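Local structure of periplasmic divalent cation tolerance protein (Xylella fastidiosa, 2NUH) at residues L30-T35 with L98-T103; V41-W46 with I50-E55. The protein is of uncertain function but may bind copper ions and contribute to tolerance of divalent cations. All blocks are in the same frame, centred on the assembly; numbering follows the deposited sequence. Where two conformers were deposited one is given.

Contacts 1 and 2 lie on opposite sides of the chain's centre, with their own centres 30 Å apart and their nearest atoms about 10 Å apart, so they do not touch. They are joined through one antiparallel sheet: strand 33-38, which carries part of contact 1, pairs with strand 50-63, whose first residues form contact 2 with strand 40-45. Along the chain, contact 2 is nested within the loop that contact 1 closes. Contact 1 packs the C-terminal helix 95-105 against the start of strand 33-38, its centre about 12 Å from that of the chain, whereas contact 2, centred about 18 Å from it, is part of a surface hairpin.

Contact 1: residues L30-T35 with L98-T103; sequences LAACVT and LTWINT
In the ferredoxin-like fold of the CutA family, the C-terminal helix 95-105 sets Trp100 and Ile101 against Ala32 and Cys33, where the chain runs into strand 33-38. The Ala32 methyl group is at the centre of the contact. Its CB sits 3.6 Å from CA of Ile101, so the methyl group presses on the helix backbone itself, and it lies 4.0 Å from the Ile101 CG2 branch. The same methyl group covers part of the Trp100 indole: CB stands 4.2 Å from the centroid of the six-membered ring and 30° off its normal, an off-centre CH-pi contact. Trp100 reaches from the flank of the helix toward the strand because its chi1 of 173° places CG opposite the backbone N, and this brings its six-membered ring against the Ala32 methyl group. Ile101 also touches Val5 of strand 5-12, which ties the helix to a second strand of the sheet. The backbones of Ala32 and Cys33 are also hydrogen-bonded to Lys61 of strand 50-63. The interface is small, 156 Å² in all, and its side-chain contacts are apolar. The far end of the indole is met at its edge, nearly in the ring plane, by CB of Cys33, 4.0 Å from Trp100 CH2.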
loop_
_atom_site.group_PDB
_atom_site.type_symbol
_atom_site.label_atom_id
_atom_site.label_comp_id
_atom_site.label_asym_id
_atom_site.label_seq_id
_atom_site.Cartn_x
_atom_site.Cartn_y
_atom_site.Cartn_z
ATOM N N LEU A 30 0.078 -11.152 -0.420
ATOM C CA LEU A 30 -0.853 -10.284 0.279
ATOM C C LEU A 30 -1.364 -9.196 -0.637
ATOM O O LEU A 30 -2.375 -8.568 -0.356
ATOM C CB LEU A 30 -0.186 -9.665 1.500
ATOM C CG LEU A 30 0.340 -10.694 2.490
ATOM C CD1 LEU A 30 0.941 -9.974 3.659
ATOM C CD2 LEU A 30 -0.754 -11.636 2.969
ATOM N N ALA A 31 -0.637 -8.972 -1.723
ATOM C CA ALA A 31 -1.039 -8.009 -2.730
ATOM C C ALA A 31 -0.603 -8.574 -4.059
ATOM O O ALA A 31 0.399 -9.274 -4.129
ATOM C CB ALA A 31 -0.369 -6.676 -2.480
ATOM N N ALA A 32 -1.367 -8.296 -5.113
ATOM C CA ALA A 32 -0.989 -8.759 -6.437
ATOM C C ALA A 32 0.074 -7.851 -7.031
ATOM O O ALA A 32 0.879 -8.266 -7.837
ATOM C CB ALA A 32 -2.172 -8.791 -7.327
ATOM N N CYS A 33 0.056 -6.588 -6.641
ATOM C CA CYS A 33 1.031 -5.658 -7.170
ATOM C C CYS A 33 1.067 -4.452 -6.275
ATOM O O CYS A 33 0.100 -4.139 -5.587
ATOM C CB CYS A 33 0.720 -5.303 -8.636
ATOM S SG CYS A 33 1.298 -3.702 -9.301
ATOM N N VAL A 34 2.217 -3.800 -6.260
ATOM C CA VAL A 34 2.352 -2.559 -5.520
ATOM C C VAL A 34 3.041 -1.566 -6.418
ATOM O O VAL A 34 4.093 -1.875 -6.995
ATOM C CB VAL A 34 3.185 -2.738 -4.246
ATOM C CG1 VAL A 34 3.366 -1.397 -3.555
ATOM C CG2 VAL A 34 2.515 -3.735 -3.304
ATOM N N THR A 35 2.441 -0.387 -6.565
ATOM C CA THR A 35 3.049 0.665 -7.349
ATOM C C THR A 35 3.577 1.738 -6.430
ATOM O O THR A 35 2.896 2.168 -5.501
ATOM C CB THR A 35 2.023 1.248 -8.319
ATOM O OG1 THR A 35 1.593 0.198 -9.193
ATOM C CG2 THR A 35 2.609 2.385 -9.147
ATOM N N LEU A 98 -9.174 -7.798 -12.582
ATOM C CA LEU A 98 -9.669 -8.130 -11.252
ATOM C C LEU A 98 -9.436 -9.601 -10.965
ATOM O O LEU A 98 -9.022 -9.968 -9.858
ATOM C CB LEU A 98 -11.145 -7.797 -11.142
ATOM C CG LEU A 98 -11.532 -6.350 -11.431
ATOM C CD1 LEU A 98 -13.047 -6.260 -11.479
ATOM C CD2 LEU A 98 -10.971 -5.371 -10.409
ATOM N N THR A 99 -9.663 -10.450 -11.964
ATOM C CA THR A 99 -9.426 -11.879 -11.792
ATOM C C THR A 99 -7.951 -12.141 -11.519
ATOM O O THR A 99 -7.606 -12.947 -10.655
ATOM C CB THR A 99 -9.919 -12.674 -13.015
ATOM O OG1 THR A 99 -11.344 -12.561 -13.073
ATOM C CG2 THR A 99 -9.531 -14.155 -12.918
ATOM N N TRP A 100 -7.075 -11.459 -12.247
ATOM C CA TRP A 100 -5.638 -11.624 -12.036
ATOM C C TRP A 100 -5.217 -11.249 -10.608
ATOM O O TRP A 100 -4.462 -11.983 -9.965
ATOM C CB TRP A 100 -4.846 -10.828 -13.077
ATOM C CG TRP A 100 -3.390 -10.828 -12.809
ATOM C CD1 TRP A 100 -2.492 -11.813 -13.125
ATOM C CD2 TRP A 100 -2.651 -9.807 -12.138
ATOM N NE1 TRP A 100 -1.232 -11.457 -12.695
ATOM C CE2 TRP A 100 -1.301 -10.229 -12.088
ATOM C CE3 TRP A 100 -2.994 -8.570 -11.581
ATOM C CZ2 TRP A 100 -0.295 -9.453 -11.495
ATOM C CZ3 TRP A 100 -1.990 -7.800 -10.987
ATOM C CH2 TRP A 100 -0.661 -8.248 -10.953
ATOM N N ILE A 101 -5.724 -10.133 -10.098
ATOM C CA ILE A 101 -5.400 -9.736 -8.734
ATOM C C ILE A 101 -5.765 -10.868 -7.808
ATOM O O ILE A 101 -4.957 -11.291 -6.980
ATOM C CB ILE A 101 -6.142 -8.459 -8.322
ATOM C CG1 ILE A 101 -5.535 -7.270 -9.054
ATOM C CG2 ILE A 101 -6.060 -8.252 -6.795
ATOM C CD1 ILE A 101 -6.305 -6.000 -8.883
ATOM N N ASN A 102 -6.975 -11.386 -7.983
ATOM C CA ASN A 102 -7.485 -12.404 -7.086
ATOM C C ASN A 102 -6.722 -13.699 -7.206
ATOM O O ASN A 102 -6.406 -14.317 -6.192
ATOM C CB ASN A 102 -8.977 -12.635 -7.320
ATOM C CG ASN A 102 -9.825 -11.546 -6.713
ATOM O OD1 ASN A 102 -9.706 -11.254 -5.532
ATOM N ND2 ASN A 102 -10.693 -10.939 -7.517
ATOM N N THR A 103 -6.423 -14.115 -8.435
ATOM C CA THR A 103 -5.740 -15.392 -8.640
ATOM C C THR A 103 -4.289 -15.339 -8.175
ATOM O O THR A 103 -3.722 -16.358 -7.777
ATOM C CB THR A 103 -5.830 -15.887 -10.092
ATOM O OG1 THR A 103 -5.258 -14.915 -10.970
ATOM C CG2 THR A 103 -7.285 -16.119 -10.472
#

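Contact 2: residues V41-W46 with I50-E55; sequences VSTYRW and IETTQE
The Tyr44 ring carries the carbonyl O of Glu51 on one face, 3.8 Å above the plane and offset toward the rim, while its edge meets the methyl group of Thr53, with Tyr44 CE1 3.4 Å from Thr53 CG2. Tyr44 CG lies between the backbone N and the carbonyl carbon (chi1 55°), which leans the ring across onto the partner strand. The indole of Trp46 is approached in its plane: Glu51 OE1 lies 3.5 Å from Trp46 CE3, with carboxylate and ring nearly coplanar, 12° apart. A bend at chi2 (-86°) turns the Glu51 carboxylate toward this edge.

Strands 40-45 and 50-63 form an antiparallel beta hairpin here. Ser42 and Thr53 make one hydrogen-bonded pair, with Ser42 N 2.9 Å from Thr53 O; Tyr44 and Glu51 make the next, where Glu51 N reaches Tyr44 O at 2.8 Å. On the other face of the sheet Thr43 CG2 packs 3.6 Å from Ile50 CG2, and Thr43 OG1 lies alongside the Thr52 methyl group. Toward the base of the hairpin, Ser42 OG bonds to Glu55 OE1, at a separation too short to be trusted in detail. Glu55 OE2 is hydrogen-bonded to Tyr80 and Thr11, so this buried carboxylate joins the hairpin to the body of the fold, and the hydroxyls of Tyr80 and Thr11 at OE2 would probably help to stabilise negative charge on it.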
loop_
_atom_site.group_PDB
_atom_site.type_symbol
_atom_site.label_atom_id
_atom_site.label_comp_id
_atom_site.label_asym_id
_atom_site.label_seq_id
_atom_site.Cartn_x
_atom_site.Cartn_y
_atom_site.Cartn_z
ATOM N N VAL A 41 5.636 14.493 -1.397
ATOM C CA VAL A 41 5.878 15.278 -0.204
ATOM C C VAL A 41 4.586 15.284 0.559
ATOM O O VAL A 41 3.530 15.585 0.002
ATOM C CB VAL A 41 6.291 16.720 -0.532
ATOM C CG1 VAL A 41 6.375 17.561 0.732
ATOM C CG2 VAL A 41 7.634 16.729 -1.244
ATOM N N SER A 42 4.658 14.925 1.832
ATOM C CA SER A 42 3.483 14.953 2.679
ATOM C C SER A 42 3.599 16.044 3.713
ATOM O O SER A 42 4.647 16.258 4.280
ATOM C CB SER A 42 3.293 13.617 3.358
ATOM O OG SER A 42 3.009 12.646 2.367
ATOM N N THR A 43 2.494 16.734 3.930
ATOM C CA THR A 43 2.423 17.817 4.887
ATOM C C THR A 43 1.420 17.407 5.940
ATOM O O THR A 43 0.331 16.946 5.615
ATOM C CB THR A 43 1.956 19.089 4.190
ATOM O OG1 THR A 43 2.889 19.419 3.156
ATOM C CG2 THR A 43 1.875 20.267 5.175
ATOM N N TYR A 44 1.818 17.548 7.202
ATOM C CA TYR A 44 0.995 17.152 8.325
ATOM C C TYR A 44 1.514 17.905 9.535
ATOM O O TYR A 44 2.554 18.568 9.463
ATOM C CB TYR A 44 1.105 15.636 8.556
ATOM C CG TYR A 44 2.532 15.173 8.727
ATOM C CD1 TYR A 44 3.338 14.928 7.620
ATOM C CD2 TYR A 44 3.083 14.995 9.995
ATOM C CE1 TYR A 44 4.647 14.527 7.766
ATOM C CE2 TYR A 44 4.399 14.586 10.151
ATOM C CZ TYR A 44 5.172 14.357 9.030
ATOM O OH TYR A 44 6.479 13.948 9.163
ATOM N N ARG A 45 0.785 17.815 10.635
ATOM C CA ARG A 45 1.199 18.449 11.867
ATOM C C ARG A 45 1.928 17.427 12.717
ATOM O O ARG A 45 1.492 16.284 12.831
ATOM C CB ARG A 45 -0.025 18.981 12.602
ATOM C CG ARG A 45 0.242 19.622 13.956
ATOM C CD ARG A 45 -1.064 20.039 14.610
ATOM N NE ARG A 45 -1.733 21.086 13.841
ATOM C CZ ARG A 45 -2.707 20.876 12.956
ATOM N NH1 ARG A 45 -3.162 19.648 12.721
ATOM N NH2 ARG A 45 -3.234 21.905 12.312
ATOM N N TRP A 46 3.052 17.841 13.295
ATOM C CA TRP A 46 3.750 17.015 14.271
ATOM C C TRP A 46 4.020 17.871 15.502
ATOM O O TRP A 46 4.884 18.753 15.482
ATOM C CB TRP A 46 5.031 16.421 13.673
ATOM C CG TRP A 46 5.596 15.257 14.442
ATOM C CD1 TRP A 46 4.910 14.380 15.237
ATOM C CD2 TRP A 46 6.964 14.824 14.456
ATOM N NE1 TRP A 46 5.769 13.441 15.759
ATOM C CE2 TRP A 46 7.035 13.689 15.296
ATOM C CE3 TRP A 46 8.138 15.289 13.846
ATOM C CZ2 TRP A 46 8.236 13.011 15.542
ATOM C CZ3 TRP A 46 9.332 14.613 14.091
ATOM C CH2 TRP A 46 9.369 13.487 14.932
ATOM N N ILE A 50 3.873 22.541 11.525
ATOM C CA ILE A 50 3.586 22.020 10.194
ATOM C C ILE A 50 4.880 21.412 9.681
ATOM O O ILE A 50 5.905 22.094 9.577
ATOM C CB ILE A 50 3.049 23.105 9.227
ATOM C CG1 ILE A 50 1.715 23.674 9.732
ATOM C CG2 ILE A 50 2.888 22.554 7.807
ATOM C CD1 ILE A 50 0.660 22.621 10.120
ATOM N N GLU A 51 4.828 20.116 9.397
ATOM C CA GLU A 51 5.993 19.383 8.943
ATOM C C GLU A 51 5.753 18.849 7.550
ATOM O O GLU A 51 4.612 18.545 7.179
ATOM C CB GLU A 51 6.292 18.222 9.891
ATOM C CG GLU A 51 6.877 18.640 11.229
ATOM C CD GLU A 51 8.378 18.794 11.180
ATOM O OE1 GLU A 51 9.069 17.923 11.748
ATOM O OE2 GLU A 51 8.869 19.771 10.568
ATOM N N THR A 52 6.831 18.758 6.780
ATOM C CA THR A 52 6.792 18.128 5.475
ATOM C C THR A 52 7.830 17.033 5.461
ATOM O O THR A 52 8.902 17.160 6.059
ATOM C CB THR A 52 7.065 19.109 4.317
ATOM O OG1 THR A 52 8.377 19.674 4.452
ATOM C CG2 THR A 52 6.035 20.221 4.291
ATOM N N THR A 53 7.504 15.946 4.784
ATOM C CA THR A 53 8.420 14.830 4.701
ATOM C C THR A 53 8.384 14.317 3.284
ATOM O O THR A 53 7.318 14.211 2.684
ATOM C CB THR A 53 8.061 13.719 5.712
ATOM O OG1 THR A 53 9.021 12.654 5.642
ATOM C CG2 THR A 53 6.682 13.172 5.467
ATOM N N GLN A 54 9.556 14.015 2.749
ATOM C CA GLN A 54 9.663 13.409 1.434
ATOM C C GLN A 54 9.267 11.963 1.578
ATOM O O GLN A 54 9.672 11.292 2.530
ATOM C CB GLN A 54 11.097 13.512 0.917
ATOM C CG GLN A 54 11.578 14.952 0.748
ATOM C CD GLN A 54 13.031 15.050 0.337
ATOM O OE1 GLN A 54 13.873 14.270 0.785
ATOM N NE2 GLN A 54 13.340 16.029 -0.505
ATOM N N GLU A 55 8.455 11.485 0.646
ATOM C CA GLU A 55 7.944 10.135 0.743
ATOM C C GLU A 55 7.830 9.495 -0.620
ATOM O O GLU A 55 7.981 10.143 -1.650
ATOM C CB GLU A 55 6.565 10.143 1.396
ATOM C CG GLU A 55 6.566 10.619 2.820
ATOM C CD GLU A 55 5.312 10.217 3.528
ATOM O OE1 GLU A 55 4.233 10.714 3.162
ATOM O OE2 GLU A 55 5.381 9.354 4.418
#